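Local atomic coordinates of D-mandelate dehydrogenase (Rhodotorula graminis, PDB entry 2W2K), a protein that probably catalyses the NAD(P)-dependent interconversion of D-mandelate and its 2-keto acid, as a member of the D-isomer specific 2-hydroxyacid dehydrogenase family. Residues G249-N254 against K274-G279; E216-S221 against A244-G249; F129-Y134 against M296-L301; I261-L266 against H283-N288. All coordinates share one frame; numbering follows the deposited sequence.

How the contacts relate
Contact 1 is the buried one, two parallel strands of the large sheet joined through their backbones. Contact 3 extends the same sheet, since strand 299-301 lies beside strand 275-280, but works through side chains: ring stacking and aliphatic packing against the junction of helices 114-130 and 132-139, partly buried and near another protein chain. Contact 2, also partly buried, shares Gly249 with contact 1 and joins helix ends before strands 223-226 and 250-254, using small apolar groups and two waters. In contact 4, at the surface, a carboxylate and three waters tie a loop to the start of helix 263-271, whose Leu266 packs on Leu275 of contact 1. Direct hydrogen bonds cross contacts 1 and 4 only.

Contact 1 of 4, residues G249-N254 against K274-G279; sequences GSRIVN and KLLSAG
Backbone hydrogen bonds carry most of this contact between two parallel strands, whose short axes run 4.7 Å apart and 10° from parallel. Leu276 N donates to Ser250 O at 2.9 Å and Gly279 N to Ile252 O at 2.9 Å, both lying in the acceptor's carbonyl plane. Asn254 N reaches Gly279 O at 3.0 Å, almost along the C=O axis. Between them the bond from Ile252 N to Ser277 O is weak, at 3.5 Å. Lys274 O accepts from Gly249 N and, weakly, from Ser250 N, as a beta bulge shifts the pairing by one residue between Ser250 and Arg251.

Apolar contacts line the face bearing Ile252: its CG2 meets Ala278 CB at 4.0 Å and Leu275 CD1 at 4.1 Å, and Leu266 of helix 263-271 covers this face.

The face bearing Arg251 is mixed. Ser277 OG touches Arg251 CG at 3.4 Å, but bonds to Val128 O; Arg251 NH1 bonds to Asp222 O. Apolar Val253 packs against helix 114-130.

With helix 263-271 connecting them, the strands form a beta-alpha-beta crossover of the Rossmann-type NAD-binding domain, and Asn254 OD1 accepts from the backbone N of Ala256, an NAD-binding residue.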
loop_
_atom_site.group_PDB
_atom_site.type_symbol
_atom_site.label_atom_id
_atom_site.label_comp_id
_atom_site.label_asym_id
_atom_site.label_seq_id
_atom_site.Cartn_x
_atom_site.Cartn_y
_atom_site.Cartn_z
ATOM N N GLY B 249 1.478 -9.112 19.837
ATOM C CA GLY B 249 2.163 -8.480 18.692
ATOM C C GLY B 249 1.425 -8.527 17.353
ATOM O O GLY B 249 2.051 -8.385 16.281
ATOM N N SER B 250 0.109 -8.740 17.404
ATOM C CA SER B 250 -0.736 -8.814 16.180
ATOM C C SER B 250 -1.231 -7.413 15.718
ATOM O O SER B 250 -0.852 -6.362 16.307
ATOM C CB SER B 250 -1.899 -9.785 16.416
ATOM O OG SER B 250 -2.600 -9.435 17.606
ATOM N N ARG B 251 -2.078 -7.401 14.680
ATOM C CA ARG B 251 -2.413 -6.193 13.901
ATOM C C ARG B 251 -3.894 -6.234 13.492
ATOM O O ARG B 251 -4.453 -7.343 13.323
ATOM C CB ARG B 251 -1.529 -6.112 12.629
ATOM C CG ARG B 251 -0.013 -6.211 12.903
ATOM C CD ARG B 251 0.772 -6.598 11.650
ATOM N NE ARG B 251 2.135 -7.009 11.984
ATOM C CZ ARG B 251 2.478 -8.225 12.430
ATOM N NH1 ARG B 251 1.560 -9.188 12.647
ATOM N NH2 ARG B 251 3.754 -8.482 12.668
ATOM N N ILE B 252 -4.529 -5.051 13.340
ATOM C CA ILE B 252 -5.933 -4.994 12.836
ATOM C C ILE B 252 -6.198 -3.779 11.924
ATOM O O ILE B 252 -5.613 -2.700 12.147
ATOM C CB ILE B 252 -6.967 -5.043 13.996
ATOM C CG1 ILE B 252 -8.412 -5.194 13.459
ATOM C CG2 ILE B 252 -6.822 -3.828 14.926
ATOM C CD1 ILE B 252 -9.402 -5.626 14.576
ATOM N N VAL B 253 -7.024 -3.968 10.885
ATOM C CA VAL B 253 -7.475 -2.846 10.008
ATOM C C VAL B 253 -9.020 -2.815 9.874
ATOM O O VAL B 253 -9.683 -3.871 9.933
ATOM C CB VAL B 253 -6.796 -2.851 8.582
ATOM C CG1 VAL B 253 -5.242 -2.944 8.690
ATOM C CG2 VAL B 253 -7.348 -3.931 7.694
ATOM N N ASN B 254 -9.586 -1.616 9.694
ATOM C CA ASN B 254 -11.052 -1.455 9.537
ATOM C C ASN B 254 -11.387 -0.524 8.363
ATOM O O ASN B 254 -10.943 0.649 8.358
ATOM C CB ASN B 254 -11.691 -0.940 10.858
ATOM C CG ASN B 254 -13.234 -0.967 10.848
ATOM O OD1 ASN B 254 -13.877 -1.559 9.962
ATOM N ND2 ASN B 254 -13.834 -0.350 11.872
ATOM N N LYS B 274 -0.559 -5.781 23.408
ATOM C CA LYS B 274 -1.255 -6.910 22.756
ATOM C C LYS B 274 -1.215 -6.722 21.242
ATOM O O LYS B 274 -0.912 -7.668 20.491
ATOM C CB LYS B 274 -2.704 -7.077 23.260
ATOM C CG LYS B 274 -3.642 -7.929 22.347
ATOM C CD LYS B 274 -3.160 -9.381 22.116
ATOM C CE LYS B 274 -2.992 -10.192 23.400
ATOM N NZ LYS B 274 -4.302 -10.707 23.919
ATOM N N LEU B 275 -1.543 -5.507 20.800
ATOM C CA LEU B 275 -1.405 -5.130 19.386
ATOM C C LEU B 275 -0.118 -4.341 19.155
ATOM O O LEU B 275 0.195 -3.442 19.938
ATOM C CB LEU B 275 -2.612 -4.268 18.939
ATOM C CG LEU B 275 -4.020 -4.890 18.900
ATOM C CD1 LEU B 275 -5.045 -3.799 18.646
ATOM C CD2 LEU B 275 -4.147 -5.992 17.840
ATOM N N LEU B 276 0.629 -4.693 18.097
ATOM C CA LEU B 276 1.760 -3.886 17.617
ATOM C C LEU B 276 1.300 -2.606 16.904
ATOM O O LEU B 276 1.874 -1.496 17.105
ATOM C CB LEU B 276 2.634 -4.727 16.662
ATOM C CG LEU B 276 3.797 -3.988 15.961
ATOM C CD1 LEU B 276 4.852 -3.587 17.015
ATOM C CD2 LEU B 276 4.414 -4.825 14.840
ATOM N N SER B 277 0.281 -2.760 16.059
ATOM C CA SER B 277 -0.117 -1.698 15.119
ATOM C C SER B 277 -1.586 -1.871 14.684
ATOM O O SER B 277 -2.170 -2.978 14.803
ATOM C CB SER B 277 0.830 -1.681 13.893
ATOM O OG SER B 277 0.887 -2.972 13.290
ATOM N N ALA B 278 -2.190 -0.772 14.229
ATOM C CA ALA B 278 -3.592 -0.781 13.734
ATOM C C ALA B 278 -3.795 0.268 12.637
ATOM O O ALA B 278 -3.052 1.267 12.583
ATOM C CB ALA B 278 -4.600 -0.562 14.907
ATOM N N GLY B 279 -4.777 0.033 11.749
ATOM C CA GLY B 279 -5.103 0.987 10.652
ATOM C C GLY B 279 -6.610 1.224 10.550
ATOM O O GLY B 279 -7.360 0.272 10.351
#

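Contact 2 of 4, residues E216-S221 against A244-G249; sequences ELARRS and AAMKPG
The guanidinium of Arg219, the flat group of this contact that reaches across, meets water 2 at its edge and in its plane. NH1 donates to that water, which in turn donates to Ala245 O, so the arginine is joined to the other segment through solvent. Its chain gets there with CG anti to the backbone N (chi1 -173°) and extended as far as NE, starting from Arg219 CB, 3.8 Å from Ala245 O. The backbone adds a CA-H...O contact of 3.4 Å from Arg219 CA to Ala245 O. This is helix-end packing in the Rossmann-type domain, where the last turns of helices 214-220 and 240-245 meet before the chain enters strands 223-226 and 250-254 of the parallel sheet.

The apolar part is small. Ala218 CB touches Ala245 CB at 3.9 Å and Met246 CG at 3.8 Å, methyl to methyl and methyl to methylene, which allows the backbones to come close; the CA atoms of Arg219 and Met246 are 4.8 Å apart.

No direct hydrogen bond crosses the contact. Water 1 stands in for one: it donates to Ala218 O and Ser221 O and accepts from Lys247 N, satisfying three backbone groups at once. Ser221 OG turns back on its own helix, donating to Leu217 O. Lys247 bends at chi3 (81°), bringing its CE within 3.1 Å of Ser221 O and 3.5 Å of Arg219 O.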
loop_
_atom_site.group_PDB
_atom_site.type_symbol
_atom_site.label_atom_id
_atom_site.label_comp_id
_atom_site.label_asym_id
_atom_site.label_seq_id
_atom_site.Cartn_x
_atom_site.Cartn_y
_atom_site.Cartn_z
ATOM N N GLU B 216 -12.150 -17.895 17.695
ATOM C CA GLU B 216 -11.318 -18.779 16.857
ATOM C C GLU B 216 -10.572 -18.006 15.747
ATOM O O GLU B 216 -9.358 -18.185 15.535
ATOM C CB GLU B 216 -12.187 -19.894 16.250
ATOM C CG GLU B 216 -12.656 -20.911 17.308
ATOM C CD GLU B 216 -13.679 -21.915 16.788
ATOM O OE1 GLU B 216 -14.062 -21.875 15.587
ATOM O OE2 GLU B 216 -14.088 -22.781 17.607
ATOM N N LEU B 217 -11.295 -17.125 15.066
ATOM C CA LEU B 217 -10.688 -16.254 14.038
ATOM C C LEU B 217 -9.595 -15.370 14.630
ATOM O O LEU B 217 -8.477 -15.345 14.105
ATOM C CB LEU B 217 -11.781 -15.415 13.327
ATOM C CG LEU B 217 -11.498 -14.599 12.040
ATOM C CD1 LEU B 217 -10.704 -13.304 12.329
ATOM C CD2 LEU B 217 -10.865 -15.439 10.885
ATOM N N ALA B 218 -9.894 -14.668 15.727
ATOM C CA ALA B 218 -8.902 -13.808 16.420
ATOM C C ALA B 218 -7.582 -14.543 16.739
ATOM O O ALA B 218 -6.486 -14.038 16.458
ATOM C CB ALA B 218 -9.527 -13.194 17.703
ATOM N N ARG B 219 -7.695 -15.753 17.298
ATOM C CA ARG B 219 -6.523 -16.529 17.723
ATOM C C ARG B 219 -5.614 -16.945 16.557
ATOM O O ARG B 219 -4.382 -17.067 16.731
ATOM C CB ARG B 219 -6.984 -17.772 18.511
ATOM C CG ARG B 219 -5.843 -18.566 19.149
ATOM C CD ARG B 219 -6.350 -19.771 19.965
ATOM N NE ARG B 219 -5.197 -20.568 20.408
ATOM C CZ ARG B 219 -4.445 -20.316 21.485
ATOM N NH1 ARG B 219 -4.698 -19.292 22.297
ATOM N NH2 ARG B 219 -3.415 -21.105 21.749
ATOM N N ARG B 220 -6.204 -17.189 15.394
ATOM C CA ARG B 220 -5.455 -17.740 14.226
ATOM C C ARG B 220 -4.694 -16.656 13.426
ATOM O O ARG B 220 -3.811 -16.981 12.609
ATOM C CB ARG B 220 -6.392 -18.521 13.278
ATOM C CG ARG B 220 -7.060 -19.821 13.865
ATOM C CD ARG B 220 -6.090 -21.018 13.990
ATOM N NE ARG B 220 -5.619 -21.458 12.675
ATOM C CZ ARG B 220 -6.319 -22.222 11.832
ATOM N NH1 ARG B 220 -7.530 -22.697 12.159
ATOM N NH2 ARG B 220 -5.797 -22.530 10.651
ATOM N N SER B 221 -5.026 -15.387 13.658
ATOM C CA SER B 221 -4.624 -14.291 12.731
ATOM C C SER B 221 -3.314 -13.556 13.077
ATOM O O SER B 221 -3.012 -13.337 14.250
ATOM C CB SER B 221 -5.765 -13.256 12.615
ATOM O OG SER B 221 -6.992 -13.880 12.239
ATOM N N ALA B 244 -8.569 -9.860 23.659
ATOM C CA ALA B 244 -7.998 -10.880 24.578
ATOM C C ALA B 244 -7.613 -12.178 23.866
ATOM O O ALA B 244 -6.579 -12.833 24.214
ATOM C CB ALA B 244 -8.955 -11.157 25.794
ATOM N N ALA B 245 -8.412 -12.555 22.858
ATOM C CA ALA B 245 -8.166 -13.785 22.068
ATOM C C ALA B 245 -7.051 -13.669 21.015
ATOM O O ALA B 245 -6.504 -14.692 20.599
ATOM C CB ALA B 245 -9.483 -14.330 21.424
ATOM N N MET B 246 -6.682 -12.436 20.628
ATOM C CA MET B 246 -5.612 -12.228 19.629
ATOM C C MET B 246 -4.207 -12.592 20.133
ATOM O O MET B 246 -3.947 -12.595 21.343
ATOM C CB MET B 246 -5.643 -10.779 19.079
ATOM C CG MET B 246 -6.917 -10.480 18.259
ATOM S SD MET B 246 -6.952 -8.813 17.522
ATOM C CE MET B 246 -5.809 -9.017 16.133
ATOM N N LYS B 247 -3.295 -12.908 19.212
ATOM C CA LYS B 247 -1.935 -13.247 19.644
ATOM C C LYS B 247 -1.119 -11.989 19.981
ATOM O O LYS B 247 -1.386 -10.916 19.431
ATOM C CB LYS B 247 -1.224 -14.161 18.642
ATOM C CG LYS B 247 -0.896 -13.589 17.332
ATOM C CD LYS B 247 -0.321 -14.680 16.387
ATOM C CE LYS B 247 -1.446 -15.492 15.782
ATOM N NZ LYS B 247 -0.965 -16.537 14.876
ATOM N N PRO B 248 -0.145 -12.108 20.904
ATOM C CA PRO B 248 0.728 -10.962 21.232
ATOM C C PRO B 248 1.458 -10.434 20.000
ATOM O O PRO B 248 1.991 -11.225 19.215
ATOM C CB PRO B 248 1.732 -11.568 22.231
ATOM C CG PRO B 248 0.942 -12.732 22.869
ATOM C CD PRO B 248 0.208 -13.311 21.697
ATOM N N GLY B 249 1.478 -9.112 19.837
ATOM C CA GLY B 249 2.163 -8.480 18.692
ATOM C C GLY B 249 1.425 -8.527 17.353
ATOM O O GLY B 249 2.051 -8.385 16.281
HETATM O O HOH W 1 -4.259 -12.462 16.480
HETATM O O HOH W 2 -6.543 -17.074 22.352
#

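Contact 3 of 4, residues F129-Y134 against M296-L301; sequences FRLASY and MKHVTL
Tyr134 has CG anti to its backbone N (chi1 -176°), while His298 has CG anti to its carbonyl carbon (chi1 -62°); this brings the rings together as an offset edge-to-face pair. The edge of His298 turns toward the face of Tyr134, with centroids 5.0 Å apart and planes at 75°. Leu131, with positive phi, marks the break between helices 114-130 and 132-139, and its CD2 lies over one face of the imidazole in a CH-pi contact, 3.8 Å from the ring centroid. Lys297 CB covers the opposite face, so aliphatic groups sandwich the ring. At its edge, in plane, water 3 lies 3.2 Å from His298 ND1 and accepts from Tyr134 N.

Lys297 runs extended beside Tyr134, pointing the same way, with its CE 3.4 Å from Tyr134 OH. Both polar ends go to Glu153: the lysine by a salt bridge, the phenol by a hydrogen bond. Ser133 CB meets Thr300 OG1 at 3.4 Å, and that hydroxyl is hydrogen-bonded to Ser127 OG.

The helix junction packs on the loop entering strand 299-301, an edge strand of the sheet within this chain, and on Thr300; helix 144-154 lies beside Tyr134, and Ser133 OG bonds an acidic side chain of another protein chain.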
loop_
_atom_site.group_PDB
_atom_site.type_symbol
_atom_site.label_atom_id
_atom_site.label_comp_id
_atom_site.label_asym_id
_atom_site.label_seq_id
_atom_site.Cartn_x
_atom_site.Cartn_y
_atom_site.Cartn_z
ATOM N N PHE B 129 2.038 -3.808 8.696
ATOM C CA PHE B 129 3.134 -4.794 8.673
ATOM C C PHE B 129 4.519 -4.109 8.627
ATOM O O PHE B 129 5.471 -4.595 9.253
ATOM C CB PHE B 129 2.994 -5.792 7.497
ATOM C CG PHE B 129 2.200 -7.062 7.836
ATOM C CD1 PHE B 129 0.862 -7.193 7.447
ATOM C CD2 PHE B 129 2.821 -8.146 8.510
ATOM C CE1 PHE B 129 0.126 -8.368 7.742
ATOM C CE2 PHE B 129 2.104 -9.319 8.822
ATOM C CZ PHE B 129 0.748 -9.433 8.445
ATOM N N ARG B 130 4.605 -2.974 7.925
ATOM C CA ARG B 130 5.896 -2.291 7.614
ATOM C C ARG B 130 6.241 -1.078 8.516
ATOM O O ARG B 130 7.370 -0.549 8.468
ATOM C CB ARG B 130 5.894 -1.897 6.117
ATOM C CG ARG B 130 5.726 -3.141 5.160
ATOM C CD ARG B 130 6.867 -4.248 5.352
ATOM N NE ARG B 130 8.157 -3.617 5.054
ATOM C CZ ARG B 130 8.686 -3.501 3.838
ATOM N NH1 ARG B 130 8.103 -4.080 2.769
ATOM N NH2 ARG B 130 9.813 -2.790 3.685
ATOM N N LEU B 131 5.269 -0.667 9.344
ATOM C CA LEU B 131 5.363 0.545 10.196
ATOM C C LEU B 131 5.648 1.827 9.361
ATOM O O LEU B 131 6.444 2.690 9.746
ATOM C CB LEU B 131 6.382 0.341 11.366
ATOM C CG LEU B 131 6.164 -0.980 12.147
ATOM C CD1 LEU B 131 7.279 -1.231 13.165
ATOM C CD2 LEU B 131 4.766 -1.020 12.807
ATOM N N ALA B 132 4.963 1.939 8.225
ATOM C CA ALA B 132 5.222 3.021 7.257
ATOM C C ALA B 132 4.712 4.385 7.728
ATOM O O ALA B 132 5.281 5.440 7.378
ATOM C CB ALA B 132 4.623 2.659 5.898
ATOM N N SER B 133 3.639 4.374 8.515
ATOM C CA SER B 133 3.059 5.608 9.054
ATOM C C SER B 133 4.070 6.351 9.956
ATOM O O SER B 133 4.249 7.577 9.840
ATOM C CB SER B 133 1.741 5.320 9.787
ATOM O OG SER B 133 1.144 6.534 10.223
ATOM N N TYR B 134 4.731 5.593 10.830
ATOM C CA TYR B 134 5.802 6.093 11.709
ATOM C C TYR B 134 7.003 6.596 10.884
ATOM O O TYR B 134 7.568 7.673 11.169
ATOM C CB TYR B 134 6.221 4.972 12.668
ATOM C CG TYR B 134 7.267 5.318 13.722
ATOM C CD1 TYR B 134 7.040 6.346 14.649
ATOM C CD2 TYR B 134 8.452 4.591 13.811
ATOM C CE1 TYR B 134 7.997 6.657 15.637
ATOM C CE2 TYR B 134 9.415 4.885 14.798
ATOM C CZ TYR B 134 9.171 5.918 15.710
ATOM O OH TYR B 134 10.098 6.215 16.694
ATOM N N MET B 296 0.060 8.059 19.575
ATOM C CA MET B 296 0.877 6.836 19.593
ATOM C C MET B 296 1.808 6.717 18.387
ATOM O O MET B 296 1.685 7.464 17.428
ATOM C CB MET B 296 -0.013 5.603 19.665
ATOM C CG MET B 296 -0.748 5.473 20.963
ATOM S SD MET B 296 -1.660 3.943 21.016
ATOM C CE MET B 296 -2.641 4.233 22.485
ATOM N N LYS B 297 2.744 5.766 18.439
ATOM C CA LYS B 297 3.692 5.554 17.322
ATOM C C LYS B 297 3.077 4.924 16.064
ATOM O O LYS B 297 3.310 5.399 14.943
ATOM C CB LYS B 297 4.875 4.677 17.771
ATOM C CG LYS B 297 6.022 5.437 18.444
ATOM C CD LYS B 297 7.173 4.503 18.804
ATOM C CE LYS B 297 8.318 5.257 19.484
ATOM N NZ LYS B 297 9.421 4.336 19.863
ATOM N N HIS B 298 2.309 3.851 16.257
ATOM C CA HIS B 298 2.002 2.924 15.162
ATOM C C HIS B 298 0.504 2.775 14.785
ATOM O O HIS B 298 0.045 1.678 14.399
ATOM C CB HIS B 298 2.646 1.548 15.450
ATOM C CG HIS B 298 4.149 1.578 15.548
ATOM N ND1 HIS B 298 4.955 2.128 14.575
ATOM C CD2 HIS B 298 4.986 1.087 16.495
ATOM C CE1 HIS B 298 6.226 1.990 14.928
ATOM N NE2 HIS B 298 6.273 1.353 16.086
ATOM N N VAL B 299 -0.262 3.862 14.865
ATOM C CA VAL B 299 -1.666 3.821 14.400
ATOM C C VAL B 299 -1.814 4.635 13.092
ATOM O O VAL B 299 -1.566 5.849 13.075
ATOM C CB VAL B 299 -2.683 4.323 15.482
ATOM C CG1 VAL B 299 -4.148 4.139 15.010
ATOM C CG2 VAL B 299 -2.485 3.605 16.820
ATOM N N THR B 300 -2.193 3.957 12.011
ATOM C CA THR B 300 -2.426 4.577 10.699
ATOM C C THR B 300 -3.882 5.082 10.652
ATOM O O THR B 300 -4.833 4.319 10.907
ATOM C CB THR B 300 -2.152 3.567 9.506
ATOM O OG1 THR B 300 -0.815 3.030 9.575
ATOM C CG2 THR B 300 -2.393 4.233 8.132
ATOM N N LEU B 301 -4.050 6.375 10.355
ATOM C CA LEU B 301 -5.375 7.029 10.376
ATOM C C LEU B 301 -5.663 7.819 9.081
ATOM O O LEU B 301 -4.888 8.702 8.705
ATOM C CB LEU B 301 -5.502 7.960 11.608
ATOM C CG LEU B 301 -5.287 7.291 12.990
ATOM C CD1 LEU B 301 -4.776 8.277 14.058
ATOM C CD2 LEU B 301 -6.532 6.548 13.438
HETATM O O HOH W 3 3.543 2.985 11.841
#

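Contact 4 of 4, residues I261-L266 against H283-N288; sequences ISQDAL and HEFEPN. Unlike the reference sequence in segment 283-288: Asn288 (reference Gln).
One direct hydrogen bond crosses between the segments. Gln263 N donates to Glu284 OE1 at 2.9 Å with an N-H...O angle of 167°, meeting the oxygen nearly along its C-O axis. Glu284 gets there with CG anti to its backbone N (chi1 -176°) and its chain extended; the first-turn N-H of helix 263-271 is bound by a carboxylate, probably favourably placed at the positive end of the helix dipole. Ser262 is the N-cap, its OG accepting a weak bond from Ala265 N.

Waters make the remaining polar links. Water 6 donates to Glu284 OE1 and accepts from Asp264 N. Gln263 OE1 accepts from water 4, 2.8 Å away, and from water 5; the first accepts from Glu284 N, the second accepts from Phe285 N and donates to Asn288 O.

Van der Waals contact is slight: the Gln263 amide stands at the edge of the Phe285 ring, planes 84° apart, with NE2 3.9 Å from Phe285 CD2. The type I turn from His283 to Glu286 presents these groups.

The contact fastens the loop before helix 291-294 to the start of helix 263-271; Glu284 OE2 bonds His236 NE2, and Leu266 packs on Ile252 of strand 250-254 and Leu275 of strand 275-280.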
loop_
_atom_site.group_PDB
_atom_site.type_symbol
_atom_site.label_atom_id
_atom_site.label_comp_id
_atom_site.label_asym_id
_atom_site.label_seq_id
_atom_site.Cartn_x
_atom_site.Cartn_y
_atom_site.Cartn_z
ATOM N N ILE B 261 -15.777 -1.484 15.684
ATOM C CA ILE B 261 -14.717 -1.677 16.710
ATOM C C ILE B 261 -14.866 -0.690 17.880
ATOM O O ILE B 261 -14.978 0.517 17.656
ATOM C CB ILE B 261 -13.288 -1.500 16.122
ATOM C CG1 ILE B 261 -13.066 -2.439 14.906
ATOM C CG2 ILE B 261 -12.219 -1.759 17.212
ATOM C CD1 ILE B 261 -11.626 -2.349 14.258
ATOM N N SER B 262 -14.841 -1.199 19.117
ATOM C CA SER B 262 -14.907 -0.334 20.316
ATOM C C SER B 262 -13.599 0.496 20.459
ATOM O O SER B 262 -12.508 -0.076 20.639
ATOM C CB SER B 262 -15.146 -1.187 21.570
ATOM O OG SER B 262 -14.781 -0.445 22.741
ATOM N N GLN B 263 -13.702 1.819 20.346
ATOM C CA GLN B 263 -12.522 2.702 20.454
ATOM C C GLN B 263 -11.731 2.495 21.761
ATOM O O GLN B 263 -10.503 2.345 21.742
ATOM C CB GLN B 263 -12.917 4.171 20.243
ATOM C CG GLN B 263 -11.774 5.203 20.385
ATOM C CD GLN B 263 -12.190 6.573 19.863
ATOM O OE1 GLN B 263 -12.509 6.722 18.682
ATOM N NE2 GLN B 263 -12.205 7.577 20.747
ATOM N N ASP B 264 -12.442 2.445 22.884
ATOM C CA ASP B 264 -11.793 2.246 24.183
ATOM C C ASP B 264 -11.049 0.911 24.297
ATOM O O ASP B 264 -9.919 0.881 24.798
ATOM C CB ASP B 264 -12.796 2.419 25.339
ATOM C CG ASP B 264 -13.284 3.862 25.495
ATOM O OD1 ASP B 264 -12.603 4.809 25.038
ATOM O OD2 ASP B 264 -14.361 4.052 26.105
ATOM N N ALA B 265 -11.660 -0.179 23.808
ATOM C CA ALA B 265 -10.999 -1.500 23.807
ATOM C C ALA B 265 -9.737 -1.512 22.931
ATOM O O ALA B 265 -8.714 -2.129 23.300
ATOM C CB ALA B 265 -11.976 -2.585 23.343
ATOM N N LEU B 266 -9.817 -0.839 21.774
ATOM C CA LEU B 266 -8.673 -0.758 20.830
ATOM C C LEU B 266 -7.480 -0.020 21.484
ATOM O O LEU B 266 -6.332 -0.523 21.456
ATOM C CB LEU B 266 -9.097 -0.088 19.505
ATOM C CG LEU B 266 -8.023 0.150 18.415
ATOM C CD1 LEU B 266 -7.374 -1.162 17.957
ATOM C CD2 LEU B 266 -8.601 0.931 17.228
ATOM N N HIS B 283 -14.113 5.741 11.859
ATOM C CA HIS B 283 -13.827 6.175 13.254
ATOM C C HIS B 283 -15.094 6.158 14.088
ATOM O O HIS B 283 -16.150 6.527 13.565
ATOM C CB HIS B 283 -13.176 7.578 13.201
ATOM C CG HIS B 283 -11.891 7.597 12.414
ATOM N ND1 HIS B 283 -11.838 7.830 11.052
ATOM C CD2 HIS B 283 -10.619 7.331 12.796
ATOM C CE1 HIS B 283 -10.585 7.721 10.637
ATOM N NE2 HIS B 283 -9.827 7.414 11.676
ATOM N N GLU B 284 -15.030 5.679 15.338
ATOM C CA GLU B 284 -16.286 5.503 16.137
ATOM C C GLU B 284 -17.113 6.808 16.256
ATOM O O GLU B 284 -18.347 6.773 16.117
ATOM C CB GLU B 284 -16.043 4.879 17.535
ATOM C CG GLU B 284 -17.389 4.613 18.297
ATOM C CD GLU B 284 -17.247 3.792 19.588
ATOM O OE1 GLU B 284 -16.113 3.388 19.953
ATOM O OE2 GLU B 284 -18.294 3.564 20.255
ATOM N N PHE B 285 -16.423 7.927 16.505
ATOM C CA PHE B 285 -17.050 9.273 16.660
ATOM C C PHE B 285 -16.785 10.229 15.490
ATOM O O PHE B 285 -16.790 11.476 15.644
ATOM C CB PHE B 285 -16.692 9.879 18.042
ATOM C CG PHE B 285 -16.941 8.908 19.187
ATOM C CD1 PHE B 285 -18.240 8.673 19.650
ATOM C CD2 PHE B 285 -15.895 8.184 19.749
ATOM C CE1 PHE B 285 -18.478 7.732 20.685
ATOM C CE2 PHE B 285 -16.130 7.251 20.790
ATOM C CZ PHE B 285 -17.409 7.037 21.247
ATOM N N GLU B 286 -16.610 9.637 14.306
ATOM C CA GLU B 286 -16.451 10.370 13.037
ATOM C C GLU B 286 -17.443 11.556 12.933
ATOM O O GLU B 286 -18.638 11.377 13.156
ATOM C CB GLU B 286 -16.647 9.390 11.866
ATOM C CG GLU B 286 -15.932 9.765 10.582
ATOM C CD GLU B 286 -16.003 8.652 9.534
ATOM O OE1 GLU B 286 -15.554 7.504 9.799
ATOM O OE2 GLU B 286 -16.510 8.937 8.441
ATOM N N PRO B 287 -16.959 12.767 12.568
ATOM C CA PRO B 287 -15.629 13.155 12.088
ATOM C C PRO B 287 -14.545 13.540 13.132
ATOM O O PRO B 287 -13.533 14.121 12.718
ATOM C CB PRO B 287 -15.936 14.363 11.180
ATOM C CG PRO B 287 -17.125 15.012 11.836
ATOM C CD PRO B 287 -17.878 13.927 12.609
ATOM N N ASN B 288 -14.714 13.238 14.428
ATOM C CA ASN B 288 -13.574 13.397 15.375
ATOM C C ASN B 288 -12.786 12.092 15.480
ATOM O O ASN B 288 -13.323 11.047 15.895
ATOM C CB ASN B 288 -13.921 13.949 16.798
ATOM C CG ASN B 288 -12.784 14.942 17.369
ATOM O OD1 ASN B 288 -11.594 14.600 17.503
ATOM N ND2 ASN B 288 -13.180 16.174 17.640
HETATM O O HOH W 4 -12.371 5.020 16.514
HETATM O O HOH W 5 -13.494 8.491 16.721
HETATM O O HOH W 6 -15.527 3.118 22.719
#